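Local atomic coordinates of lectin (Trichosanthes anguina, PDB entry 4HR6), a protein that probably binds carbohydrate as part of a nontoxic, three-chain seed lectin homologous to the type II ribosome-inactivating proteins. Residues B[29-34]-B[51-56]; B[35-40]-B[57-62]. All coordinates share one frame; numbering follows the deposited sequence.

The two contacts lie side by side, their centres about 7 Å apart, within the ribosome-inactivating-protein family region. Along the chain their segments alternate: 29-34, 35-40, 51-56, 57-62. Contact 2 is the parallel pairing of strand 37-40 with strand 57-60, joined through helix 46-51 as a beta-alpha-beta unit. Contact 1 sets the loop leaving that helix against strand 26-32, the antiparallel neighbour of strand 37-40 in the same mixed sheet. Thr56 of contact 1 and Ser38 of contact 2 join the two by a probable hydrogen bond between their hydroxyls. Contact 2 forms the border of the sheet within this chain; contact 1 packs the connecting loop over its inner strands.

Contact 1 of 2, residues B[29-34]-B[51-56]; sequences AYQPAG and TLFTDT
Gln31 lays its CB over one face of the Phe53 ring. The CB sits 4.0 Å from the ring centroid of Phe53 and only 13° off the ring normal, so this is a CH-pi contact centred on the face. Gln31 CG is anti to the backbone N (chi1 -162°), and the chain stays extended beyond it. Gln31 OE1 comes within 3.6 Å of Phe53 CD1, with amide and ring planes 53° apart. Gln31 NE2 reaches Thr56 and packs on its methyl, 3.6 Å from Thr56 CG2, and also makes a weak hydrogen bond to Ser35 O.

Ala29 meets the same ring differently. Its CB approaches the edge, near the ring plane, 4.0 Å from Phe53 CE2. Gln31 CB over the face and Ala29 CB at the edge fix two sides of the ring. Backbone atoms of Tyr30 lie between them in sequence, with Tyr30 C 4.0 Å from Phe53 CE2.

The contact between the segments is made by van der Waals packing and the CH-pi interaction. Polar bonding instead shapes the loop. Phe53 to Thr56 forms a type I beta turn, and Thr56 OG1 donates to Phe53 O at 2.6 Å. A weak backbone bond from Thr56 N reaches the same oxygen. The turn thereby links the backbone of the aromatic residue to the residue whose methyl touches Gln31.

Phe53 also touches Ser38 of strand 37-40, and Ala29 touches Phe40 there. On its far flank, strand 26-32 bonds through Ala29 and Gln31 to strand 15-21. The loop with Phe53 follows helix 46-51 and leads into strand 57-60, so the ring packs the crossover connection against the sheet.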
ATOM      1  N   ALA B  29       3.780  18.543  21.541  1.00 26.74           N
ATOM      2  CA  ALA B  29       4.295  18.796  22.869  1.00 27.76           C
ATOM      3  C   ALA B  29       4.535  17.497  23.597  1.00 27.79           C
ATOM      4  O   ALA B  29       4.012  16.453  23.206  1.00 27.05           O
ATOM      5  CB  ALA B  29       3.292  19.619  23.670  1.00 30.20           C
ATOM      6  N   TYR B  30       5.324  17.564  24.665  1.00 27.83           N
ATOM      7  CA  TYR B  30       5.415  16.437  25.594  1.00 28.99           C
ATOM      8  C   TYR B  30       5.667  16.912  27.012  1.00 29.66           C
ATOM      9  O   TYR B  30       6.095  18.046  27.227  1.00 28.65           O
ATOM     10  CB  TYR B  30       6.524  15.446  25.188  1.00 27.52           C
ATOM     11  CG  TYR B  30       7.924  15.796  25.660  1.00 26.62           C
ATOM     12  CD1 TYR B  30       8.473  15.202  26.805  1.00 28.07           C
ATOM     13  CD2 TYR B  30       8.696  16.693  24.967  1.00 27.12           C
ATOM     14  CE1 TYR B  30       9.759  15.505  27.228  1.00 26.60           C
ATOM     15  CE2 TYR B  30       9.969  17.018  25.383  1.00 27.12           C
ATOM     16  CZ  TYR B  30      10.493  16.415  26.509  1.00 26.86           C
ATOM     17  OH  TYR B  30      11.751  16.741  26.899  1.00 27.28           O
ATOM     18  N   GLN B  31       5.450  15.996  27.949  1.00 30.78           N
ATOM     19  CA  GLN B  31       5.737  16.210  29.355  1.00 35.27           C
ATOM     20  C   GLN B  31       6.416  14.966  29.953  1.00 33.12           C
ATOM     21  O   GLN B  31       5.928  13.852  29.777  1.00 31.50           O
ATOM     22  CB  GLN B  31       4.443  16.462  30.131  1.00 37.28           C
ATOM     23  CG  GLN B  31       4.700  17.119  31.486  1.00 42.33           C
ATOM     24  CD  GLN B  31       3.551  16.983  32.471  1.00 44.33           C
ATOM     25  OE1 GLN B  31       2.501  16.441  32.156  1.00 44.97           O
ATOM     26  NE2 GLN B  31       3.760  17.479  33.683  1.00 51.04           N
ATOM     27  N   PRO B  32       7.553  15.149  30.646  1.00 31.93           N
ATOM     28  CA  PRO B  32       8.051  14.039  31.463  1.00 33.33           C
ATOM     29  C   PRO B  32       7.127  13.810  32.655  1.00 33.11           C
ATOM     30  O   PRO B  32       6.733  14.772  33.286  1.00 31.67           O
ATOM     31  CB  PRO B  32       9.423  14.532  31.950  1.00 32.86           C
ATOM     32  CG  PRO B  32       9.723  15.776  31.192  1.00 31.80           C
ATOM     33  CD  PRO B  32       8.428  16.324  30.696  1.00 31.11           C
ATOM     34  N   ALA B  33       6.788  12.561  32.951  1.00 37.97           N
ATOM     35  CA  ALA B  33       5.969  12.224  34.136  1.00 42.56           C
ATOM     36  C   ALA B  33       6.610  12.710  35.440  1.00 47.58           C
ATOM     37  O   ALA B  33       7.829  12.581  35.640  1.00 49.81           O
ATOM     38  CB  ALA B  33       5.720  10.731  34.210  1.00 44.46           C
ATOM     39  N   GLY B  34       5.780  13.308  36.299  1.00 49.21           N
ATOM     40  CA  GLY B  34       6.226  13.849  37.579  1.00 50.55           C
ATOM     41  C   GLY B  34       6.963  15.174  37.520  1.00 54.59           C
ATOM     42  O   GLY B  34       7.686  15.525  38.467  1.00 59.03           O
ATOM     43  N   THR B  51      -4.903  24.359  25.930  1.00 40.73           N
ATOM     44  CA  THR B  51      -5.582  23.164  26.377  1.00 40.21           C
ATOM     45  C   THR B  51      -4.665  22.072  26.907  1.00 39.47           C
ATOM     46  O   THR B  51      -5.153  21.188  27.586  1.00 41.23           O
ATOM     47  CB  THR B  51      -6.459  22.558  25.252  1.00 43.20           C
ATOM     48  OG1 THR B  51      -5.672  22.365  24.087  1.00 43.79           O
ATOM     49  CG2 THR B  51      -7.614  23.484  24.889  1.00 44.98           C
ATOM     50  N   LEU B  52      -3.363  22.094  26.606  1.00 37.97           N
ATOM     51  CA  LEU B  52      -2.488  21.001  27.054  1.00 37.08           C
ATOM     52  C   LEU B  52      -1.517  21.440  28.124  1.00 32.29           C
ATOM     53  O   LEU B  52      -0.885  22.473  28.006  1.00 30.30           O
ATOM     54  CB  LEU B  52      -1.660  20.439  25.901  1.00 38.68           C
ATOM     55  CG  LEU B  52      -2.387  19.784  24.739  1.00 40.34           C
ATOM     56  CD1 LEU B  52      -1.416  19.590  23.581  1.00 40.26           C
ATOM     57  CD2 LEU B  52      -2.995  18.466  25.184  1.00 41.53           C
ATOM     58  N   PHE B  53      -1.362  20.599  29.132  1.00 33.50           N
ATOM     59  CA  PHE B  53      -0.347  20.771  30.164  1.00 34.14           C
ATOM     60  C   PHE B  53      -0.422  22.163  30.776  1.00 34.46           C
ATOM     61  O   PHE B  53       0.589  22.818  30.999  1.00 36.00           O
ATOM     62  CB  PHE B  53       1.055  20.465  29.608  1.00 33.79           C
ATOM     63  CG  PHE B  53       1.147  19.148  28.873  1.00 34.47           C
ATOM     64  CD1 PHE B  53       0.654  17.975  29.433  1.00 36.37           C
ATOM     65  CD2 PHE B  53       1.713  19.080  27.605  1.00 33.57           C
ATOM     66  CE1 PHE B  53       0.725  16.773  28.746  1.00 35.30           C
ATOM     67  CE2 PHE B  53       1.783  17.879  26.923  1.00 33.32           C
ATOM     68  CZ  PHE B  53       1.292  16.730  27.491  1.00 33.62           C
ATOM     69  N   THR B  54      -1.641  22.606  31.053  1.00 37.12           N
ATOM     70  CA  THR B  54      -1.871  23.993  31.479  1.00 39.40           C
ATOM     71  C   THR B  54      -1.465  24.247  32.929  1.00 38.58           C
ATOM     72  O   THR B  54      -1.270  25.379  33.318  1.00 40.13           O
ATOM     73  CB  THR B  54      -3.341  24.395  31.268  1.00 39.73           C
ATOM     74  OG1 THR B  54      -4.197  23.388  31.830  1.00 39.07           O
ATOM     75  CG2 THR B  54      -3.621  24.504  29.784  1.00 42.09           C
ATOM     76  N   ASP B  55      -1.321  23.185  33.704  1.00 40.01           N
ATOM     77  CA  ASP B  55      -0.778  23.270  35.053  1.00 44.07           C
ATOM     78  C   ASP B  55       0.726  22.960  35.071  1.00 40.67           C
ATOM     79  O   ASP B  55       1.204  22.314  35.993  1.00 40.05           O
ATOM     80  CB  ASP B  55      -1.509  22.262  35.938  1.00 48.95           C
ATOM     81  CG  ASP B  55      -1.339  20.846  35.438  1.00 57.45           C
ATOM     82  OD1 ASP B  55      -1.526  20.613  34.223  1.00 64.87           O
ATOM     83  OD2 ASP B  55      -0.975  19.972  36.242  1.00 68.25           O
ATOM     84  N   THR B  56       1.461  23.412  34.052  1.00 35.85           N
ATOM     85  CA  THR B  56       2.911  23.240  33.985  1.00 34.30           C
ATOM     86  C   THR B  56       3.512  24.536  33.500  1.00 33.39           C
ATOM     87  O   THR B  56       2.803  25.390  32.987  1.00 34.85           O
ATOM     88  CB  THR B  56       3.319  22.076  33.021  1.00 35.09           C
ATOM     89  OG1 THR B  56       3.061  22.430  31.652  1.00 32.43           O
ATOM     90  CG2 THR B  56       2.553  20.854  33.347  1.00 33.36           C
TER

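Contact 2 of 2, residues B[35-40]-B[57-62]; sequences SHESYF and HQNVLN
Glu37 grips His57 and Asn59 with its two carboxylate oxygens. Asn59 ND2 donates to Glu37 OE1 at 3.0 Å, an almost straight bond (174°) using the anti lone pair. His57 ND1 donates to Glu37 OE2 at 2.9 Å, but from above the carboxylate plane. The Glu37 chain bends at chi2 (-68°), which turns CD back towards the neighbouring strand.

The backbones pair in parallel from Glu37 with His57 to Phe40 with Val60. Ser38 O takes two donors from opposite faces of its plane: Asn59 N at 2.8 Å and Asn59 ND2 at 3.1 Å. Leu61 N closes the ladder on Phe40 O at 2.7 Å. Tyr39 and Asn59 lie side by side, pointing the same way, planes 24° apart, Tyr39 CE2 3.7 Å from Asn59 ND2.

The tighter side carries buried Ser38 and Phe40. Phe40 CE1 rests 3.8 Å from Gln58 CG, and its ring stacks on Phe49 of helix 46-51. Gln58 NE2 bonds to Phe49 O. At the ladder's end, buried Leu61 sits beside Tyr39 and reaches Leu103 and Phe107 of helix 103-119. By contrast, His36, just before strand 37-40, and His57, at the start of strand 57-60, are exposed. So is Val60, whose side chain barely touches 35-40.

The carboxylate of Glu37 would probably favour a protonated His57. The bonds of Glu37 to His57 and Asn59 add a side-chain link to the parallel backbone ladder.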
ATOM      1  N   SER B  35       6.794  15.918  36.427  1.00 50.61           N
ATOM      2  CA  SER B  35       7.482  17.195  36.262  1.00 49.04           C
ATOM      3  C   SER B  35       6.455  18.325  36.171  1.00 48.89           C
ATOM      4  O   SER B  35       5.300  18.076  35.828  1.00 49.02           O
ATOM      5  CB  SER B  35       8.340  17.155  35.004  1.00 47.27           C
ATOM      6  OG  SER B  35       9.033  18.385  34.799  1.00 48.37           O
ATOM      7  N   HIS B  36       6.884  19.553  36.467  1.00 47.68           N
ATOM      8  CA  HIS B  36       6.049  20.765  36.265  1.00 49.59           C
ATOM      9  C   HIS B  36       6.424  21.494  35.011  1.00 44.24           C
ATOM     10  O   HIS B  36       6.005  22.628  34.834  1.00 46.11           O
ATOM     11  CB  HIS B  36       6.228  21.793  37.390  1.00 52.78           C
ATOM     12  CG  HIS B  36       6.307  21.189  38.732  1.00 56.47           C
ATOM     13  ND1 HIS B  36       5.349  20.317  39.194  1.00 63.98           N
ATOM     14  CD2 HIS B  36       7.242  21.289  39.702  1.00 61.30           C
ATOM     15  CE1 HIS B  36       5.689  19.907  40.401  1.00 67.80           C
ATOM     16  NE2 HIS B  36       6.829  20.486  40.737  1.00 66.99           N
ATOM     17  N   GLU B  37       7.261  20.878  34.181  1.00 45.20           N
ATOM     18  CA  GLU B  37       7.677  21.454  32.917  1.00 41.15           C
ATOM     19  C   GLU B  37       7.023  20.674  31.791  1.00 37.98           C
ATOM     20  O   GLU B  37       6.768  19.479  31.929  1.00 35.36           O
ATOM     21  CB  GLU B  37       9.180  21.366  32.755  1.00 43.05           C
ATOM     22  CG  GLU B  37       9.979  21.871  33.939  1.00 47.90           C
ATOM     23  CD  GLU B  37       9.867  23.368  34.137  1.00 47.76           C
ATOM     24  OE1 GLU B  37       9.906  24.124  33.152  1.00 50.54           O
ATOM     25  OE2 GLU B  37       9.756  23.794  35.299  1.00 56.42           O
ATOM     26  N   SER B  38       6.751  21.378  30.691  1.00 32.26           N
ATOM     27  CA  SER B  38       6.299  20.782  29.466  1.00 30.88           C
ATOM     28  C   SER B  38       7.032  21.493  28.331  1.00 30.52           C
ATOM     29  O   SER B  38       7.583  22.591  28.502  1.00 30.98           O
ATOM     30  CB  SER B  38       4.776  20.902  29.341  1.00 32.33           C
ATOM     31  OG  SER B  38       4.365  22.263  29.259  1.00 31.07           O
ATOM     32  N   TYR B  39       7.081  20.854  27.169  1.00 29.40           N
ATOM     33  CA  TYR B  39       7.862  21.387  26.061  1.00 27.49           C
ATOM     34  C   TYR B  39       7.036  21.336  24.802  1.00 27.63           C
ATOM     35  O   TYR B  39       6.430  20.316  24.491  1.00 27.98           O
ATOM     36  CB  TYR B  39       9.166  20.616  25.908  1.00 27.95           C
ATOM     37  CG  TYR B  39       9.975  20.605  27.169  1.00 27.74           C
ATOM     38  CD1 TYR B  39       9.741  19.658  28.139  1.00 28.78           C
ATOM     39  CD2 TYR B  39      10.934  21.576  27.407  1.00 29.16           C
ATOM     40  CE1 TYR B  39      10.447  19.656  29.318  1.00 30.85           C
ATOM     41  CE2 TYR B  39      11.647  21.589  28.592  1.00 31.57           C
ATOM     42  CZ  TYR B  39      11.396  20.613  29.542  1.00 31.57           C
ATOM     43  OH  TYR B  39      12.086  20.587  30.737  1.00 36.18           O
ATOM     44  N   PHE B  40       6.987  22.467  24.106  1.00 27.15           N
ATOM     45  CA  PHE B  40       6.113  22.658  22.965  1.00 26.83           C
ATOM     46  C   PHE B  40       6.991  22.990  21.790  1.00 28.86           C
ATOM     47  O   PHE B  40       7.956  23.745  21.940  1.00 29.17           O
ATOM     48  CB  PHE B  40       5.145  23.818  23.208  1.00 26.45           C
ATOM     49  CG  PHE B  40       3.970  23.459  24.059  1.00 26.61           C
ATOM     50  CD1 PHE B  40       4.111  23.278  25.418  1.00 27.80           C
ATOM     51  CD2 PHE B  40       2.710  23.307  23.498  1.00 27.69           C
ATOM     52  CE1 PHE B  40       3.014  22.952  26.204  1.00 28.80           C
ATOM     53  CE2 PHE B  40       1.616  22.966  24.271  1.00 27.88           C
ATOM     54  CZ  PHE B  40       1.765  22.793  25.633  1.00 28.79           C
ATOM     55  N   HIS B  57       4.814  24.690  33.667  1.00 35.53           N
ATOM     56  CA  HIS B  57       5.540  25.739  32.978  1.00 39.43           C
ATOM     57  C   HIS B  57       5.718  25.245  31.556  1.00 37.20           C
ATOM     58  O   HIS B  57       6.319  24.206  31.351  1.00 38.73           O
ATOM     59  CB  HIS B  57       6.920  25.980  33.594  1.00 45.52           C
ATOM     60  CG  HIS B  57       6.891  26.257  35.058  1.00 55.01           C
ATOM     61  ND1 HIS B  57       7.461  25.409  35.983  1.00 63.49           N
ATOM     62  CD2 HIS B  57       6.354  27.282  35.765  1.00 59.42           C
ATOM     63  CE1 HIS B  57       7.270  25.896  37.196  1.00 64.23           C
ATOM     64  NE2 HIS B  57       6.598  27.030  37.091  1.00 59.72           N
ATOM     65  N   GLN B  58       5.184  25.985  30.592  1.00 34.66           N
ATOM     66  CA  GLN B  58       5.199  25.595  29.200  1.00 35.30           C
ATOM     67  C   GLN B  58       6.395  26.198  28.512  1.00 34.05           C
ATOM     68  O   GLN B  58       6.428  27.375  28.246  1.00 37.83           O
ATOM     69  CB  GLN B  58       3.908  26.032  28.499  1.00 34.59           C
ATOM     70  CG  GLN B  58       2.646  25.397  29.075  1.00 36.63           C
ATOM     71  CD  GLN B  58       1.367  25.979  28.488  1.00 37.10           C
ATOM     72  OE1 GLN B  58       1.318  27.146  28.183  1.00 39.93           O
ATOM     73  NE2 GLN B  58       0.344  25.153  28.307  1.00 37.82           N
ATOM     74  N   ASN B  59       7.389  25.381  28.217  1.00 34.26           N
ATOM     75  CA  ASN B  59       8.560  25.855  27.490  1.00 33.95           C
ATOM     76  C   ASN B  59       8.354  25.672  26.003  1.00 32.45           C
ATOM     77  O   ASN B  59       7.723  24.710  25.572  1.00 33.24           O
ATOM     78  CB  ASN B  59       9.788  25.083  27.945  1.00 35.39           C
ATOM     79  CG  ASN B  59      10.006  25.207  29.423  1.00 37.81           C
ATOM     80  OD1 ASN B  59      10.532  26.214  29.878  1.00 42.73           O
ATOM     81  ND2 ASN B  59       9.587  24.198  30.187  1.00 38.35           N
ATOM     82  N   VAL B  60       8.905  26.586  25.230  1.00 32.02           N
ATOM     83  CA  VAL B  60       8.823  26.546  23.786  1.00 33.99           C
ATOM     84  C   VAL B  60      10.197  26.183  23.215  1.00 33.91           C
ATOM     85  O   VAL B  60      11.175  26.867  23.466  1.00 33.78           O
ATOM     86  CB  VAL B  60       8.379  27.910  23.229  1.00 33.65           C
ATOM     87  CG1 VAL B  60       8.233  27.861  21.717  1.00 36.16           C
ATOM     88  CG2 VAL B  60       7.063  28.318  23.865  1.00 34.17           C
ATOM     89  N   LEU B  61      10.259  25.115  22.431  1.00 32.60           N
ATOM     90  CA  LEU B  61      11.522  24.676  21.837  1.00 31.87           C
ATOM     91  C   LEU B  61      11.912  25.618  20.716  1.00 31.81           C
ATOM     92  O   LEU B  61      11.071  26.310  20.160  1.00 32.43           O
ATOM     93  CB  LEU B  61      11.394  23.224  21.336  1.00 30.82           C
ATOM     94  CG  LEU B  61      11.017  22.275  22.474  1.00 31.71           C
ATOM     95  CD1 LEU B  61      10.526  20.929  21.989  1.00 33.61           C
ATOM     96  CD2 LEU B  61      12.175  22.099  23.450  1.00 32.30           C
ATOM     97  N   ASN B  62      13.195  25.658  20.396  1.00 33.19           N
ATOM     98  CA  ASN B  62      13.696  26.533  19.349  1.00 36.12           C
ATOM     99  C   ASN B  62      13.844  25.809  18.012  1.00 35.10           C
ATOM    100  O   ASN B  62      14.725  26.117  17.232  1.00 36.94           O
ATOM    101  CB  ASN B  62      15.014  27.196  19.772  1.00 42.00           C
ATOM    102  CG  ASN B  62      16.112  26.192  20.070  1.00 48.86           C
ATOM    103  OD1 ASN B  62      15.854  25.062  20.514  1.00 53.75           O
ATOM    104  ND2 ASN B  62      17.356  26.607  19.850  1.00 55.88           N
TER